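Local coordinates for putative branched-chain amino acid transport system substrate-binding protein (Rhodopseudomonas palustris, PDB 4FB4) that probably serves as a periplasmic solute receptor for an ABC-type importer, closing two lobes around a small acid, here caffeic acid, at residues Y143-G148 with F172-T177; Q221-A226 with R280-A285; M243-V248 with S347-T352. All coordinates share one frame; numbering follows the deposited sequence.

Contact 1: residues Y143-G148 with F172-T177; sequences YSDSYG and FARPDT. With DHC (caffeic acid), chain B.
The carboxylate end of the caffeic acid site is built here, where the parallel strands 137-143 and 165-172 of one lobe run out into loops and Tyr-143 pairs with Phe-172. One backbone hydrogen bond joins the two segments: Ser-144 N to Phe-172 O (2.9 Å), with Ser-144 OG making a weak second one to the same oxygen. The Phe-172 ring is set obliquely to the Tyr-143 ring. Arg-174 makes the most varied contacts. Its extended chain passes over the Tyr-143 ring, CG lying 3.8 Å from the centroid of that ring in a CH-pi contact. The guanidinium sets one face above CE2 of Tyr-143, the two planes 38° apart. NE meets Asp-145 OD2 at 2.7 Å in a salt bridge close to the guanidinium plane, with a weak second bond from NH1 to the same oxygen. NH1 and NH2 also fork around the ligand acid: Arg-174 NH1 to DHC O1 at 2.9 Å, Arg-174 NH2 to DHC O2 at 2.8 Å. Asp-145 OD1 caps helix 146-161 through weak bonds from Tyr-147 N and Gly-148 N, which should help hold the carboxylate. Tyr-147, with CG anti to the backbone N (chi1 -176°), lays its ring face against the ligand, and DHC C2 rests over the ring centre, 3.4 Å from CD1 of Tyr-147. Tyr-143 OH is held by Ser-199, a further ligand partner. The arginine-aspartate pair is this site's own; a ligand held at the C-terminal ends of parallel strands, in a cleft between two lobes, belongs to the periplasmic binding protein fold.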
ATOM      1  N   TYR A 143       2.671   1.860  15.036  1.00 20.16           N
ATOM      2  CA  TYR A 143       1.365   2.326  15.426  1.00 21.40           C
ATOM      3  C   TYR A 143       0.684   1.359  16.399  1.00 23.10           C
ATOM      4  O   TYR A 143       0.826   0.142  16.263  1.00 23.24           O
ATOM      5  CB  TYR A 143       0.446   2.448  14.242  1.00 20.01           C
ATOM      6  CG  TYR A 143       0.811   3.428  13.157  1.00 19.24           C
ATOM      7  CD1 TYR A 143       1.414   4.640  13.447  1.00 20.20           C
ATOM      8  CD2 TYR A 143       0.490   3.165  11.832  1.00 18.31           C
ATOM      9  CE1 TYR A 143       1.718   5.551  12.427  1.00 19.60           C
ATOM     10  CE2 TYR A 143       0.798   4.059  10.815  1.00 17.90           C
ATOM     11  CZ  TYR A 143       1.394   5.277  11.130  1.00 18.31           C
ATOM     12  OH  TYR A 143       1.720   6.206  10.137  1.00 18.38           O
ATOM     13  N   SER A 144      -0.112   1.924  17.302  1.00 24.13           N
ATOM     14  CA  SER A 144      -1.005   1.153  18.185  1.00 26.18           C
ATOM     15  C   SER A 144      -2.313   0.854  17.449  1.00 26.45           C
ATOM     16  O   SER A 144      -3.402   1.208  17.924  1.00 27.40           O
ATOM     17  CB  SER A 144      -1.288   1.960  19.468  1.00 27.12           C
ATOM     18  OG  SER A 144      -1.579   3.338  19.153  1.00 27.08           O
ATOM     19  N   ASP A 145      -2.220   0.252  16.268  1.00 25.72           N
ATOM     20  CA  ASP A 145      -3.427  -0.164  15.523  1.00 25.94           C
ATOM     21  C   ASP A 145      -3.102  -1.355  14.629  1.00 24.42           C
ATOM     22  O   ASP A 145      -2.024  -1.933  14.776  1.00 25.26           O
ATOM     23  CB  ASP A 145      -4.048   0.999  14.729  1.00 26.81           C
ATOM     24  CG  ASP A 145      -3.166   1.498  13.591  1.00 27.98           C
ATOM     25  OD1 ASP A 145      -2.332   0.729  13.054  1.00 28.26           O
ATOM     26  OD2 ASP A 145      -3.317   2.693  13.260  1.00 31.31           O
ATOM     27  N   SER A 146      -4.020  -1.707  13.721  1.00 23.98           N
ATOM     28  CA  SER A 146      -3.922  -2.954  12.946  1.00 25.23           C
ATOM     29  C   SER A 146      -2.680  -2.969  12.025  1.00 23.24           C
ATOM     30  O   SER A 146      -2.038  -4.004  11.863  1.00 24.65           O
ATOM     31  CB  SER A 146      -5.210  -3.166  12.137  1.00 28.04           C
ATOM     32  OG  SER A 146      -5.662  -1.934  11.511  1.00 33.36           O
ATOM     33  N   TYR A 147      -2.297  -1.826  11.473  1.00 21.54           N
ATOM     34  CA  TYR A 147      -1.062  -1.775  10.658  1.00 19.80           C
ATOM     35  C   TYR A 147       0.199  -2.091  11.486  1.00 20.59           C
ATOM     36  O   TYR A 147       1.057  -2.905  11.064  1.00 20.69           O
ATOM     37  CB  TYR A 147      -0.920  -0.448   9.924  1.00 18.98           C
ATOM     38  CG  TYR A 147       0.259  -0.376   8.999  1.00 18.00           C
ATOM     39  CD1 TYR A 147       0.294  -1.132   7.816  1.00 18.58           C
ATOM     40  CD2 TYR A 147       1.349   0.433   9.285  1.00 17.93           C
ATOM     41  CE1 TYR A 147       1.379  -1.112   6.956  1.00 17.28           C
ATOM     42  CE2 TYR A 147       2.430   0.491   8.411  1.00 18.10           C
ATOM     43  CZ  TYR A 147       2.472  -0.294   7.281  1.00 18.23           C
ATOM     44  OH  TYR A 147       3.550  -0.241   6.411  1.00 18.00           O
ATOM     45  N   GLY A 148       0.311  -1.442  12.654  1.00 21.29           N
ATOM     46  CA  GLY A 148       1.423  -1.687  13.565  1.00 22.26           C
ATOM     47  C   GLY A 148       1.430  -3.110  14.068  1.00 22.59           C
ATOM     48  O   GLY A 148       2.484  -3.708  14.217  1.00 22.67           O
ATOM     49  N   PHE A 172       3.013   3.921  19.229  1.00 24.99           N
ATOM     50  CA  PHE A 172       2.499   5.291  19.282  1.00 25.09           C
ATOM     51  C   PHE A 172       1.237   5.425  18.445  1.00 24.62           C
ATOM     52  O   PHE A 172       0.927   4.559  17.621  1.00 22.59           O
ATOM     53  CB  PHE A 172       3.577   6.295  18.872  1.00 24.59           C
ATOM     54  CG  PHE A 172       3.978   6.247  17.419  1.00 23.43           C
ATOM     55  CD1 PHE A 172       4.713   5.200  16.912  1.00 23.02           C
ATOM     56  CD2 PHE A 172       3.677   7.307  16.572  1.00 24.11           C
ATOM     57  CE1 PHE A 172       5.100   5.174  15.593  1.00 21.99           C
ATOM     58  CE2 PHE A 172       4.074   7.297  15.252  1.00 22.56           C
ATOM     59  CZ  PHE A 172       4.782   6.212  14.755  1.00 22.16           C
ATOM     60  N   ALA A 173       0.513   6.518  18.671  1.00 26.58           N
ATOM     61  CA  ALA A 173      -0.719   6.779  17.949  1.00 27.36           C
ATOM     62  C   ALA A 173      -0.419   7.660  16.741  1.00 27.64           C
ATOM     63  O   ALA A 173       0.450   8.527  16.792  1.00 27.69           O
ATOM     64  CB  ALA A 173      -1.781   7.409  18.850  1.00 28.33           C
ATOM     65  N   ARG A 174      -1.146   7.426  15.654  1.00 27.04           N
ATOM     66  CA  ARG A 174      -0.888   8.140  14.418  1.00 26.67           C
ATOM     67  C   ARG A 174      -0.744   9.625  14.599  1.00 28.15           C
ATOM     68  O   ARG A 174       0.168  10.194  14.014  1.00 30.76           O
ATOM     69  CB  ARG A 174      -1.980   7.879  13.388  1.00 25.76           C
ATOM     70  CG  ARG A 174      -1.941   6.478  12.848  1.00 23.77           C
ATOM     71  CD  ARG A 174      -3.071   6.195  11.893  1.00 22.07           C
ATOM     72  NE  ARG A 174      -3.059   4.760  11.579  1.00 20.51           N
ATOM     73  CZ  ARG A 174      -2.564   4.227  10.467  1.00 18.89           C
ATOM     74  NH1 ARG A 174      -2.583   2.922  10.318  1.00 19.02           N
ATOM     75  NH2 ARG A 174      -2.116   4.987   9.478  1.00 17.72           N
ATOM     76  N   PRO A 175      -1.634  10.261  15.406  1.00 28.87           N
ATOM     77  CA  PRO A 175      -1.601  11.732  15.550  1.00 29.88           C
ATOM     78  C   PRO A 175      -0.518  12.291  16.464  1.00 30.39           C
ATOM     79  O   PRO A 175      -0.353  13.493  16.525  1.00 32.13           O
ATOM     80  CB  PRO A 175      -2.983  12.065  16.144  1.00 31.36           C
ATOM     81  CG  PRO A 175      -3.810  10.802  16.039  1.00 30.83           C
ATOM     82  CD  PRO A 175      -2.810   9.678  16.093  1.00 29.86           C
ATOM     83  N   ASP A 176       0.199  11.439  17.180  1.00 30.01           N
ATOM     84  CA  ASP A 176       1.165  11.881  18.181  1.00 31.65           C
ATOM     85  C   ASP A 176       2.238  12.794  17.569  1.00 33.33           C
ATOM     86  O   ASP A 176       2.765  12.474  16.512  1.00 34.98           O
ATOM     87  CB  ASP A 176       1.816  10.666  18.856  1.00 31.15           C
ATOM     88  CG  ASP A 176       0.862   9.922  19.805  1.00 33.33           C
ATOM     89  OD1 ASP A 176      -0.316  10.355  19.993  1.00 34.07           O
ATOM     90  OD2 ASP A 176       1.276   8.874  20.346  1.00 32.71           O
ATOM     91  N   THR A 177       2.542  13.927  18.207  1.00 34.07           N
ATOM     92  CA  THR A 177       3.645  14.797  17.739  1.00 35.02           C
ATOM     93  C   THR A 177       4.986  14.486  18.394  1.00 34.45           C
ATOM     94  O   THR A 177       6.022  14.990  17.959  1.00 36.49           O
ATOM     95  CB  THR A 177       3.365  16.289  18.006  1.00 36.37           C
ATOM     96  OG1 THR A 177       3.094  16.478  19.400  1.00 38.09           O
ATOM     97  CG2 THR A 177       2.203  16.779  17.152  1.00 36.87           C
TER
HETATM   98  C1  DHC B 401      -1.204   2.386   7.140  1.00 18.86           C
HETATM   99  O1  DHC B 401      -2.208   1.908   7.677  1.00 18.01           O
HETATM  100  C2  DHC B 401      -0.463   1.699   6.052  1.00 19.78           C
HETATM  101  C3  DHC B 401      -0.309   2.391   4.945  1.00 18.69           C
HETATM  102  C1' DHC B 401       0.305   1.802   3.678  1.00 18.20           C
HETATM  103  C2' DHC B 401      -0.166   2.260   2.463  1.00 17.62           C
HETATM  104  C3' DHC B 401       0.316   1.755   1.276  1.00 18.82           C
HETATM  105  C4' DHC B 401       1.344   0.715   1.246  1.00 19.30           C
HETATM  106  C5' DHC B 401       1.799   0.233   2.474  1.00 18.31           C
HETATM  107  C6' DHC B 401       1.254   0.787   3.660  1.00 17.72           C
HETATM  108  O4' DHC B 401       1.794   0.270   0.039  1.00 22.67           O
HETATM  109  O3' DHC B 401      -0.165   2.280   0.118  1.00 23.27           O
HETATM  110  O2  DHC B 401      -0.820   3.546   7.417  1.00 20.75           O

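Contact 2: residues Q221-A226 with R280-A285. With DHC (caffeic acid), chain B.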
ATOM      1  N   GLN A 221      12.501   0.809   7.519  1.00 18.25           N
ATOM      2  CA  GLN A 221      11.185   1.324   7.292  1.00 18.05           C
ATOM      3  C   GLN A 221      10.370   0.449   6.329  1.00 17.72           C
ATOM      4  O   GLN A 221      10.892  -0.216   5.418  1.00 16.93           O
ATOM      5  CB  GLN A 221      11.294   2.738   6.701  1.00 18.31           C
ATOM      6  CG  GLN A 221      11.886   3.791   7.640  1.00 18.78           C
ATOM      7  CD  GLN A 221      10.858   4.462   8.547  1.00 19.11           C
ATOM      8  OE1 GLN A 221       9.664   4.243   8.414  1.00 18.43           O
ATOM      9  NE2 GLN A 221      11.329   5.327   9.441  1.00 18.83           N
ATOM     10  N   THR A 222       9.054   0.507   6.509  1.00 18.00           N
ATOM     11  CA  THR A 222       8.119  -0.265   5.705  1.00 17.07           C
ATOM     12  C   THR A 222       7.757   0.488   4.413  1.00 17.09           C
ATOM     13  O   THR A 222       8.113   1.677   4.185  1.00 16.84           O
ATOM     14  CB  THR A 222       6.806  -0.554   6.455  1.00 17.36           C
ATOM     15  OG1 THR A 222       6.006   0.648   6.523  1.00 17.80           O
ATOM     16  CG2 THR A 222       7.085  -1.117   7.831  1.00 17.74           C
ATOM     17  N   HIS A 223       7.039  -0.220   3.559  1.00 15.69           N
ATOM     18  CA  HIS A 223       6.600   0.333   2.281  1.00 16.04           C
ATOM     19  C   HIS A 223       5.583   1.452   2.414  1.00 15.75           C
ATOM     20  O   HIS A 223       5.347   2.190   1.482  1.00 17.65           O
ATOM     21  CB  HIS A 223       6.204  -0.794   1.300  1.00 15.40           C
ATOM     22  CG  HIS A 223       5.152  -1.735   1.780  1.00 15.06           C
ATOM     23  ND1 HIS A 223       5.125  -2.246   3.031  1.00 15.87           N
ATOM     24  CD2 HIS A 223       4.088  -2.338   1.079  1.00 14.07           C
ATOM     25  CE1 HIS A 223       4.093  -3.121   3.122  1.00 15.23           C
ATOM     26  NE2 HIS A 223       3.480  -3.181   1.912  1.00 13.92           N
ATOM     27  N   GLY A 224       4.981   1.597   3.581  1.00 15.40           N
ATOM     28  CA  GLY A 224       4.168   2.781   3.883  1.00 16.26           C
ATOM     29  C   GLY A 224       4.967   4.067   3.880  1.00 17.31           C
ATOM     30  O   GLY A 224       4.381   5.144   3.816  1.00 18.43           O
ATOM     31  N   ALA A 225       6.290   3.983   3.925  1.00 17.47           N
ATOM     32  CA  ALA A 225       7.112   5.192   3.970  1.00 20.31           C
ATOM     33  C   ALA A 225       7.667   5.593   2.587  1.00 22.04           C
ATOM     34  O   ALA A 225       8.340   6.590   2.482  1.00 24.25           O
ATOM     35  CB  ALA A 225       8.237   5.004   4.987  1.00 19.50           C
ATOM     36  N   ALA A 226       7.322   4.848   1.535  1.00 23.12           N
ATOM     37  CA  ALA A 226       8.004   4.937   0.223  1.00 24.35           C
ATOM     38  C   ALA A 226       7.530   6.086  -0.710  1.00 25.76           C
ATOM     39  O   ALA A 226       6.941   5.867  -1.785  1.00 24.61           O
ATOM     40  CB  ALA A 226       7.953   3.575  -0.504  1.00 23.79           C
ATOM     41  N   ARG A 280       7.538  10.403  -8.431  1.00 18.39           N
ATOM     42  CA  ARG A 280       6.938   9.071  -8.397  1.00 19.61           C
ATOM     43  C   ARG A 280       6.708   8.622  -6.950  1.00 19.24           C
ATOM     44  O   ARG A 280       7.442   9.050  -6.060  1.00 19.42           O
ATOM     45  CB  ARG A 280       7.848   8.042  -9.093  1.00 19.76           C
ATOM     46  CG  ARG A 280       9.208   7.846  -8.430  1.00 19.90           C
ATOM     47  CD  ARG A 280      10.176   7.087  -9.299  1.00 20.47           C
ATOM     48  NE  ARG A 280      10.422   7.755 -10.564  1.00 21.50           N
ATOM     49  CZ  ARG A 280      11.263   7.289 -11.487  1.00 23.98           C
ATOM     50  NH1 ARG A 280      11.962   6.160 -11.288  1.00 23.42           N
ATOM     51  NH2 ARG A 280      11.431   7.953 -12.605  1.00 24.69           N
ATOM     52  N   SER A 281       5.711   7.764  -6.721  1.00 18.91           N
ATOM     53  CA  SER A 281       5.503   7.190  -5.389  1.00 18.03           C
ATOM     54  C   SER A 281       4.852   5.838  -5.446  1.00 17.70           C
ATOM     55  O   SER A 281       4.222   5.489  -6.418  1.00 16.94           O
ATOM     56  CB  SER A 281       4.639   8.110  -4.510  1.00 18.25           C
ATOM     57  OG  SER A 281       3.269   8.064  -4.903  1.00 16.66           O
ATOM     58  N   GLN A 282       5.016   5.122  -4.331  1.00 18.18           N
ATOM     59  CA  GLN A 282       4.455   3.809  -4.069  1.00 18.25           C
ATOM     60  C   GLN A 282       2.954   3.940  -4.181  1.00 16.18           C
ATOM     61  O   GLN A 282       2.261   3.032  -4.628  1.00 15.95           O
ATOM     62  CB  GLN A 282       4.867   3.456  -2.621  1.00 19.02           C
ATOM     63  CG  GLN A 282       4.176   2.298  -1.921  1.00 19.76           C
ATOM     64  CD  GLN A 282       4.725   0.926  -2.317  1.00 20.27           C
ATOM     65  OE1 GLN A 282       5.678   0.828  -3.088  1.00 20.85           O
ATOM     66  NE2 GLN A 282       4.112  -0.131  -1.803  1.00 19.46           N
ATOM     67  N   PHE A 283       2.445   5.098  -3.782  1.00 15.69           N
ATOM     68  CA  PHE A 283       0.985   5.256  -3.512  1.00 15.01           C
ATOM     69  C   PHE A 283       0.180   5.540  -4.777  1.00 15.00           C
ATOM     70  O   PHE A 283      -0.873   4.884  -5.010  1.00 15.04           O
ATOM     71  CB  PHE A 283       0.789   6.333  -2.436  1.00 15.85           C
ATOM     72  CG  PHE A 283       1.707   6.152  -1.254  1.00 16.95           C
ATOM     73  CD1 PHE A 283       1.737   4.949  -0.579  1.00 18.37           C
ATOM     74  CD2 PHE A 283       2.579   7.149  -0.885  1.00 18.97           C
ATOM     75  CE1 PHE A 283       2.615   4.770   0.469  1.00 18.73           C
ATOM     76  CE2 PHE A 283       3.441   6.979   0.175  1.00 19.71           C
ATOM     77  CZ  PHE A 283       3.479   5.759   0.803  1.00 19.09           C
ATOM     78  N   ALA A 284       0.700   6.444  -5.617  1.00 14.64           N
ATOM     79  CA  ALA A 284       0.172   6.680  -6.986  1.00 13.76           C
ATOM     80  C   ALA A 284       0.026   5.374  -7.753  1.00 13.18           C
ATOM     81  O   ALA A 284      -0.976   5.122  -8.408  1.00 13.05           O
ATOM     82  CB  ALA A 284       1.093   7.633  -7.772  1.00 13.93           C
ATOM     83  N   ALA A 285       0.980   4.501  -7.584  1.00 12.56           N
ATOM     84  CA  ALA A 285       1.008   3.275  -8.302  1.00 13.14           C
ATOM     85  C   ALA A 285      -0.132   2.373  -7.934  1.00 12.98           C
ATOM     86  O   ALA A 285      -0.609   1.616  -8.774  1.00 13.97           O
ATOM     87  CB  ALA A 285       2.367   2.599  -8.112  1.00 12.94           C
TER
HETATM   88  C1  DHC B 401      -1.204   2.386   7.140  1.00 18.86           C
HETATM   89  O1  DHC B 401      -2.208   1.908   7.677  1.00 18.01           O
HETATM   90  C2  DHC B 401      -0.463   1.699   6.052  1.00 19.78           C
HETATM   91  C3  DHC B 401      -0.309   2.391   4.945  1.00 18.69           C
HETATM   92  C1' DHC B 401       0.305   1.802   3.678  1.00 18.20           C
HETATM   93  C2' DHC B 401      -0.166   2.260   2.463  1.00 17.62           C
HETATM   94  C3' DHC B 401       0.316   1.755   1.276  1.00 18.82           C
HETATM   95  C4' DHC B 401       1.344   0.715   1.246  1.00 19.30           C
HETATM   96  C5' DHC B 401       1.799   0.233   2.474  1.00 18.31           C
HETATM   97  C6' DHC B 401       1.254   0.787   3.660  1.00 17.72           C
HETATM   98  O4' DHC B 401       1.794   0.270   0.039  1.00 22.67           O
HETATM   99  O3' DHC B 401      -0.165   2.280   0.118  1.00 23.27           O
HETATM  100  O2  DHC B 401      -0.820   3.546   7.417  1.00 20.75           O
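His-223 and Gln-282 meet at the catechol end of caffeic acid, in the interlobe cleft of the periplasmic binding protein fold: the loop after strand 218-221 faces the start of helix 282-302 from the other lobe. DHC C5' sits over the centre of the His-223 ring, 3.8 Å from its NE2. Gln-282 NE2 gives DHC O4' a hydrogen bond of 3.0 Å, practically straight at 179°, and the same nitrogen lies at the edge of the imidazole, with amide and ring planes 82° apart. Chi2 of 80° bends the glutamine chain back toward the ligand. Phe-283 turns its edge to the ligand and to Gly-224 O: CD1 lies 3.4 Å from DHC O3', while CZ comes within 3.2 Å of Gly-224 O. Gly-224 CA packs against DHC C6' at 3.5 Å, where a side chain would be crowded by the ligand. In the second shell, Gln-117 accepts from His-223 NE2 at its backbone O and from Gln-282 NE2 at its OE1, tying the two together. Gln-282 N bonds almost head-on to Ala-226 O (3.3 Å), and Ser-281 is the N-cap of that helix, its OG accepting from Ala-284 N at 3.1 Å.

Contact 3: residues M243-V248 with S347-T352; sequences MASGPV and SRILLT
Met-243, Ser-245, Ile-349 and Leu-351 share one face of the antiparallel pair made by strands 242-245 and 349-354, while Ala-244 and Leu-350 lie on the other, against helix 119-132. At the edges, strand 218-221 flanks the first strand and strand 357-360 the second, in the mixed sheet of one periplasmic binding protein lobe. Two hydrogen-bonded pairs join the strands: Met-243 (present as selenomethionine) with Leu-351, and Ser-245 with Ile-349, where Ser-245 N reaches Ile-349 O at 3.1 Å and Ile-349 N reaches Ser-245 O at 2.8 Å. Ser-245 OG touches two apolar branches, 3.3 Å from CD1 of Leu-351 and 3.6 Å from CG1 of Ile-349. Its hydroxyl turns along its own chain to donate to Gly-246 O (2.8 Å). An alanine here, lacking that hydroxyl, would be likely to leave Gly-246 O without this donor and open a gap beside Leu-351 CD1 and Ile-349 CG1. Beyond the pairing, segment 243-248 leaves the sheet at Gly-246 and turns into a short 3-10 segment, with Pro-247 CB 4.2 Å from Ile-349 CG2. On the face toward helix 119-132, Leu-350 lays CD1 3.7 Å from Met-243 O.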
HETATM    1  N   MSE A 243      14.592   0.494   3.277  1.00 21.08           N
HETATM    2  CA  MSE A 243      13.153   0.605   3.085  1.00 21.52           C
HETATM    3  C   MSE A 243      12.643  -0.364   1.997  1.00 21.31           C
HETATM    4  O   MSE A 243      13.144  -0.367   0.881  1.00 21.79           O
HETATM    5  CB  MSE A 243      12.791   2.032   2.689  1.00 21.53           C
HETATM    6  CG  MSE A 243      11.320   2.300   2.714  1.00 22.78           C
HETATM    7 SE   MSE A 243      10.978   4.038   1.980  0.80 24.28          SE
HETATM    8  CE  MSE A 243      11.822   5.128   3.395  1.00 22.10           C
ATOM      9  N   ALA A 244      11.644  -1.163   2.337  1.00 21.48           N
ATOM     10  CA  ALA A 244      10.909  -1.991   1.366  1.00 21.48           C
ATOM     11  C   ALA A 244      10.112  -1.057   0.439  1.00 20.96           C
ATOM     12  O   ALA A 244       9.491  -0.113   0.911  1.00 20.92           O
ATOM     13  CB  ALA A 244       9.941  -2.953   2.089  1.00 21.99           C
ATOM     14  N   SER A 245      10.151  -1.301  -0.872  1.00 21.29           N
ATOM     15  CA  SER A 245       9.231  -0.654  -1.798  1.00 20.75           C
ATOM     16  C   SER A 245       8.831  -1.510  -2.977  1.00 19.89           C
ATOM     17  O   SER A 245       9.407  -2.579  -3.236  1.00 19.64           O
ATOM     18  CB  SER A 245       9.732   0.718  -2.259  1.00 24.53           C
ATOM     19  OG  SER A 245      10.373   0.731  -3.504  1.00 29.08           O
ATOM     20  N   GLY A 246       7.796  -1.048  -3.677  1.00 18.96           N
ATOM     21  CA  GLY A 246       7.433  -1.665  -4.925  1.00 18.74           C
ATOM     22  C   GLY A 246       8.442  -1.275  -5.993  1.00 18.70           C
ATOM     23  O   GLY A 246       9.140  -0.266  -5.847  1.00 18.91           O
ATOM     24  N   PRO A 247       8.493  -2.025  -7.097  1.00 18.84           N
ATOM     25  CA  PRO A 247       9.435  -1.745  -8.203  1.00 19.11           C
ATOM     26  C   PRO A 247       9.120  -0.487  -9.044  1.00 19.17           C
ATOM     27  O   PRO A 247       9.980   0.002  -9.787  1.00 19.37           O
ATOM     28  CB  PRO A 247       9.372  -3.031  -9.037  1.00 20.35           C
ATOM     29  CG  PRO A 247       8.012  -3.562  -8.770  1.00 19.40           C
ATOM     30  CD  PRO A 247       7.646  -3.207  -7.382  1.00 18.70           C
ATOM     31  N   VAL A 248       7.944   0.100  -8.858  1.00 17.73           N
ATOM     32  CA  VAL A 248       7.622   1.368  -9.523  1.00 18.33           C
ATOM     33  C   VAL A 248       8.560   2.492  -9.107  1.00 18.81           C
ATOM     34  O   VAL A 248       8.675   3.514  -9.787  1.00 17.93           O
ATOM     35  CB  VAL A 248       6.175   1.806  -9.206  1.00 17.87           C
ATOM     36  CG1 VAL A 248       6.054   2.285  -7.739  1.00 18.46           C
ATOM     37  CG2 VAL A 248       5.738   2.914 -10.171  1.00 19.01           C
ATOM     38  N   SER A 347       7.311  -8.173  -7.064  1.00 20.20           N
ATOM     39  CA  SER A 347       6.594  -7.036  -6.514  1.00 18.86           C
ATOM     40  C   SER A 347       7.361  -6.227  -5.493  1.00 18.25           C
ATOM     41  O   SER A 347       6.760  -5.378  -4.819  1.00 18.60           O
ATOM     42  CB  SER A 347       5.279  -7.523  -5.888  1.00 19.36           C
ATOM     43  OG  SER A 347       5.495  -8.097  -4.618  1.00 20.80           O
ATOM     44  N   ARG A 348       8.664  -6.453  -5.316  1.00 19.11           N
ATOM     45  CA  ARG A 348       9.386  -5.640  -4.355  1.00 19.60           C
ATOM     46  C   ARG A 348      10.833  -5.507  -4.629  1.00 20.37           C
ATOM     47  O   ARG A 348      11.463  -6.400  -5.203  1.00 19.62           O
ATOM     48  CB  ARG A 348       9.188  -6.164  -2.927  1.00 21.49           C
ATOM     49  CG  ARG A 348      10.087  -7.310  -2.472  1.00 23.36           C
ATOM     50  CD  ARG A 348       9.905  -8.573  -3.288  1.00 25.81           C
ATOM     51  NE  ARG A 348      10.841  -9.619  -2.856  1.00 28.47           N
ATOM     52  CZ  ARG A 348      12.053  -9.816  -3.370  1.00 30.47           C
ATOM     53  NH1 ARG A 348      12.526  -9.061  -4.378  1.00 30.99           N
ATOM     54  NH2 ARG A 348      12.807 -10.788  -2.884  1.00 32.48           N
ATOM     55  N   ILE A 349      11.360  -4.386  -4.156  1.00 19.92           N
ATOM     56  CA  ILE A 349      12.774  -4.105  -4.201  1.00 21.39           C
ATOM     57  C   ILE A 349      13.164  -3.538  -2.836  1.00 21.89           C
ATOM     58  O   ILE A 349      12.315  -3.153  -2.042  1.00 22.34           O
ATOM     59  CB  ILE A 349      13.113  -3.117  -5.341  1.00 22.09           C
ATOM     60  CG1 ILE A 349      12.327  -1.779  -5.164  1.00 21.23           C
ATOM     61  CG2 ILE A 349      12.832  -3.774  -6.702  1.00 22.06           C
ATOM     62  CD1 ILE A 349      12.824  -0.604  -6.005  1.00 21.81           C
ATOM     63  N   LEU A 350      14.460  -3.443  -2.555  1.00 23.07           N
ATOM     64  CA  LEU A 350      14.894  -2.784  -1.330  1.00 23.47           C
ATOM     65  C   LEU A 350      15.580  -1.474  -1.698  1.00 23.89           C
ATOM     66  O   LEU A 350      16.382  -1.440  -2.644  1.00 24.49           O
ATOM     67  CB  LEU A 350      15.810  -3.724  -0.530  1.00 24.87           C
ATOM     68  CG  LEU A 350      16.384  -3.221   0.790  1.00 25.77           C
ATOM     69  CD1 LEU A 350      15.312  -3.157   1.874  1.00 24.86           C
ATOM     70  CD2 LEU A 350      17.590  -4.073   1.214  1.00 27.78           C
ATOM     71  N   LEU A 351      15.232  -0.406  -0.966  1.00 22.73           N
ATOM     72  CA  LEU A 351      15.799   0.912  -1.164  1.00 23.49           C
ATOM     73  C   LEU A 351      16.634   1.365   0.030  1.00 23.25           C
ATOM     74  O   LEU A 351      16.375   0.999   1.193  1.00 20.88           O
ATOM     75  CB  LEU A 351      14.665   1.948  -1.361  1.00 22.91           C
ATOM     76  CG  LEU A 351      13.743   1.791  -2.567  1.00 23.68           C
ATOM     77  CD1 LEU A 351      12.697   2.894  -2.531  1.00 23.78           C
ATOM     78  CD2 LEU A 351      14.558   1.921  -3.853  1.00 25.52           C
ATOM     79  N   THR A 352      17.611   2.200  -0.262  1.00 23.82           N
ATOM     80  CA  THR A 352      18.297   2.971   0.778  1.00 24.91           C
ATOM     81  C   THR A 352      18.257   4.440   0.375  1.00 24.96           C
ATOM     82  O   THR A 352      17.717   4.790  -0.693  1.00 24.15           O
ATOM     83  CB  THR A 352      19.747   2.471   1.023  1.00 28.10           C
ATOM     84  OG1 THR A 352      20.272   3.077   2.225  1.00 31.75           O
ATOM     85  CG2 THR A 352      20.666   2.797  -0.177  1.00 29.12           C
TER

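Overall arrangement
Contacts 2 and 3 are buried and adjoin, their centres about 9 Å apart; contact 1 is only partly buried and lies farthest from the chain centre (about 16 Å, centre to centre). Contacts 1 and 2 hold opposite ends of one caffeic acid, and Tyr-147 of the first meets Thr-222 of the second through their hydroxyls. Contact 1 works mainly by charge, helped by ring contacts, contact 2 by ring face, amide and helix cap; contact 3, away from the ligand, by backbone pairing and apolar side chains. Contact 2 joins the loop after strand 218-221 to the start of helix 282-302, which contact 3 also touches: Gln-282 OE1 accepts from Gly-246 N, so a ligand-binding residue also braces the strand exit.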